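PDB 3VWO: peptidoglycan hydrolase FlgJ from Sphingomonas sp. A1, which probably hydrolyses the peptidoglycan layer as a flagellum-specific muramidase, so that the flagellar rod can be assembled in the periplasm. Local coordinates for residues S59-T62 against G63-E67. Sequence-based numbering, arbitrary orientation.
Sequences SNWT and GKVVE
W61 sets the edge of its indole against K64 O and V65 in a local contact of side chain with backbone and side chain at the surface. It forms where the loop after helix 23-34 runs into strand 65-74. That strand pairs with strand 77-86 in the antiparallel two-stranded sheet of this C-terminal glycosyl hydrolase 73 domain. The main link is a hydrogen bond from W61 NE1 to K64 O, 2.9 Å long. The bond is fairly straight, with an angle of 159° at the hydrogen. K64 O lies close to the indole plane, but the donor sits well above the carbonyl plane of K64, 49° out of it. The oxygen is therefore not met on a lone pair. With CG anti to the backbone N (chi1 171°), W61 swings its pyrrole edge forward along the chain. The same edge packs on V65, where W61 CD1 lies 3.4 Å from V65 CG1. G63 N lies over one face of the indole. G63 has a positive phi, and a side chain there would run into T62 O, so glycine suits this backbone turn. The CB of K64 points away from residues 59-62, and NZ forms a salt bridge with D89. The backbone of K64 is hydrogen-bonded to A87, and W61 also touches R86 of strand 77-86. Replacing W61 by alanine removes the N-H donor and the ring carbon beside V65 CG1, which is likely to leave K64 O without this side-chain bond and the loop less tightly held to the strand. One indole edge thus serves two purposes: its N-H binds a main-chain carbonyl while the adjoining carbon packs on a methyl, tying the loop to the start of the strand by polar and apolar contacts together.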
ATOM      1  N   SER A  59      16.630  -5.333   5.941  1.00 26.88           N
ATOM      2  CA  SER A  59      17.619  -6.256   6.479  1.00 25.40           C
ATOM      3  C   SER A  59      17.661  -6.245   8.008  1.00 25.67           C
ATOM      4  O   SER A  59      17.887  -7.288   8.630  1.00 28.17           O
ATOM      5  CB  SER A  59      19.008  -5.979   5.893  1.00 26.69           C
ATOM      6  OG  SER A  59      19.426  -4.661   6.183  1.00 34.56           O
ATOM      7  N   ASN A  60      17.430  -5.080   8.615  1.00 26.46           N
ATOM      8  CA  ASN A  60      17.472  -4.967  10.073  1.00 26.77           C
ATOM      9  C   ASN A  60      16.097  -4.804  10.711  1.00 28.92           C
ATOM     10  O   ASN A  60      15.966  -4.234  11.795  1.00 28.01           O
ATOM     11  CB  ASN A  60      18.392  -3.828  10.533  1.00 27.04           C
ATOM     12  CG  ASN A  60      19.868  -4.136  10.325  1.00 29.52           C
ATOM     13  OD1 ASN A  60      20.258  -5.282  10.164  1.00 29.22           O
ATOM     14  ND2 ASN A  60      20.696  -3.095  10.324  1.00 27.13           N
ATOM     15  N   TRP A  61      15.073  -5.306  10.035  1.00 25.56           N
ATOM     16  CA  TRP A  61      13.739  -5.319  10.604  1.00 27.53           C
ATOM     17  C   TRP A  61      13.715  -6.295  11.780  1.00 27.20           C
ATOM     18  O   TRP A  61      14.142  -7.439  11.653  1.00 31.19           O
ATOM     19  CB  TRP A  61      12.723  -5.741   9.541  1.00 25.82           C
ATOM     20  CG  TRP A  61      11.341  -5.998  10.061  1.00 25.68           C
ATOM     21  CD1 TRP A  61      10.787  -7.214  10.338  1.00 30.42           C
ATOM     22  CD2 TRP A  61      10.334  -5.024  10.352  1.00 22.89           C
ATOM     23  NE1 TRP A  61       9.499  -7.058  10.787  1.00 29.30           N
ATOM     24  CE2 TRP A  61       9.195  -5.724  10.807  1.00 24.50           C
ATOM     25  CE3 TRP A  61      10.284  -3.625  10.276  1.00 24.41           C
ATOM     26  CZ2 TRP A  61       8.018  -5.075  11.178  1.00 26.19           C
ATOM     27  CZ3 TRP A  61       9.117  -2.983  10.652  1.00 28.51           C
ATOM     28  CH2 TRP A  61       7.996  -3.711  11.096  1.00 26.12           C
ATOM     29  N   THR A  62      13.241  -5.818  12.924  1.00 24.87           N
ATOM     30  CA  THR A  62      13.056  -6.662  14.092  1.00 27.15           C
ATOM     31  C   THR A  62      11.584  -6.590  14.447  1.00 35.86           C
ATOM     32  O   THR A  62      10.987  -5.521  14.436  1.00 47.54           O
ATOM     33  CB  THR A  62      13.896  -6.179  15.286  1.00 39.65           C
ATOM     34  OG1 THR A  62      13.580  -4.811  15.575  1.00 38.06           O
ATOM     35  CG2 THR A  62      15.378  -6.287  14.970  1.00 40.80           C
ATOM     36  N   GLY A  63      10.994  -7.734  14.746  1.00 49.86           N
ATOM     37  CA  GLY A  63       9.564  -7.788  14.952  1.00 42.55           C
ATOM     38  C   GLY A  63       8.963  -8.851  14.066  1.00 40.71           C
ATOM     39  O   GLY A  63       9.677  -9.644  13.454  1.00 37.16           O
ATOM     40  N   LYS A  64       7.641  -8.862  13.995  1.00 31.65           N
ATOM     41  CA  LYS A  64       6.933  -9.936  13.323  1.00 36.47           C
ATOM     42  C   LYS A  64       7.149  -9.930  11.819  1.00 26.83           C
ATOM     43  O   LYS A  64       7.232  -8.873  11.196  1.00 27.23           O
ATOM     44  CB  LYS A  64       5.452  -9.883  13.678  1.00 37.23           C
ATOM     45  CG  LYS A  64       5.170 -10.532  15.022  1.00 47.20           C
ATOM     46  CD  LYS A  64       3.762 -10.279  15.497  1.00 58.34           C
ATOM     47  CE  LYS A  64       3.689  -8.975  16.251  1.00 56.49           C
ATOM     48  NZ  LYS A  64       2.472  -8.919  17.111  1.00 59.76           N
ATOM     49  N   VAL A  65       7.264 -11.128  11.254  1.00 28.80           N
ATOM     50  CA  VAL A  65       7.433 -11.293   9.822  1.00 25.79           C
ATOM     51  C   VAL A  65       6.583 -12.449   9.339  1.00 38.83           C
ATOM     52  O   VAL A  65       6.165 -13.299  10.125  1.00 30.69           O
ATOM     53  CB  VAL A  65       8.898 -11.581   9.440  1.00 29.86           C
ATOM     54  CG1 VAL A  65       9.766 -10.372   9.700  1.00 34.92           C
ATOM     55  CG2 VAL A  65       9.424 -12.790  10.206  1.00 35.30           C
ATOM     56  N   VAL A  66       6.323 -12.468   8.038  1.00 26.16           N
ATOM     57  CA  VAL A  66       5.642 -13.584   7.400  1.00 31.84           C
ATOM     58  C   VAL A  66       6.355 -13.855   6.086  1.00 36.49           C
ATOM     59  O   VAL A  66       6.575 -12.941   5.297  1.00 32.66           O
ATOM     60  CB  VAL A  66       4.159 -13.262   7.114  1.00 40.44           C
ATOM     61  CG1 VAL A  66       3.503 -14.403   6.354  1.00 43.75           C
ATOM     62  CG2 VAL A  66       3.405 -12.989   8.403  1.00 44.08           C
ATOM     63  N   GLU A  67       6.752 -15.099   5.859  1.00 28.68           N
ATOM     64  CA  GLU A  67       7.273 -15.472   4.554  1.00 29.20           C
ATOM     65  C   GLU A  67       6.088 -15.601   3.612  1.00 40.40           C
ATOM     66  O   GLU A  67       5.115 -16.282   3.926  1.00 40.69           O
ATOM     67  CB  GLU A  67       8.028 -16.805   4.618  1.00 44.13           C
ATOM     68  CG  GLU A  67       9.514 -16.676   4.905  1.00 53.23           C
ATOM     69  CD  GLU A  67      10.298 -17.909   4.475  1.00 63.54           C
ATOM     70  OE1 GLU A  67       9.708 -19.009   4.442  1.00 53.26           O
ATOM     71  OE2 GLU A  67      11.500 -17.773   4.159  1.00 68.79           O
TER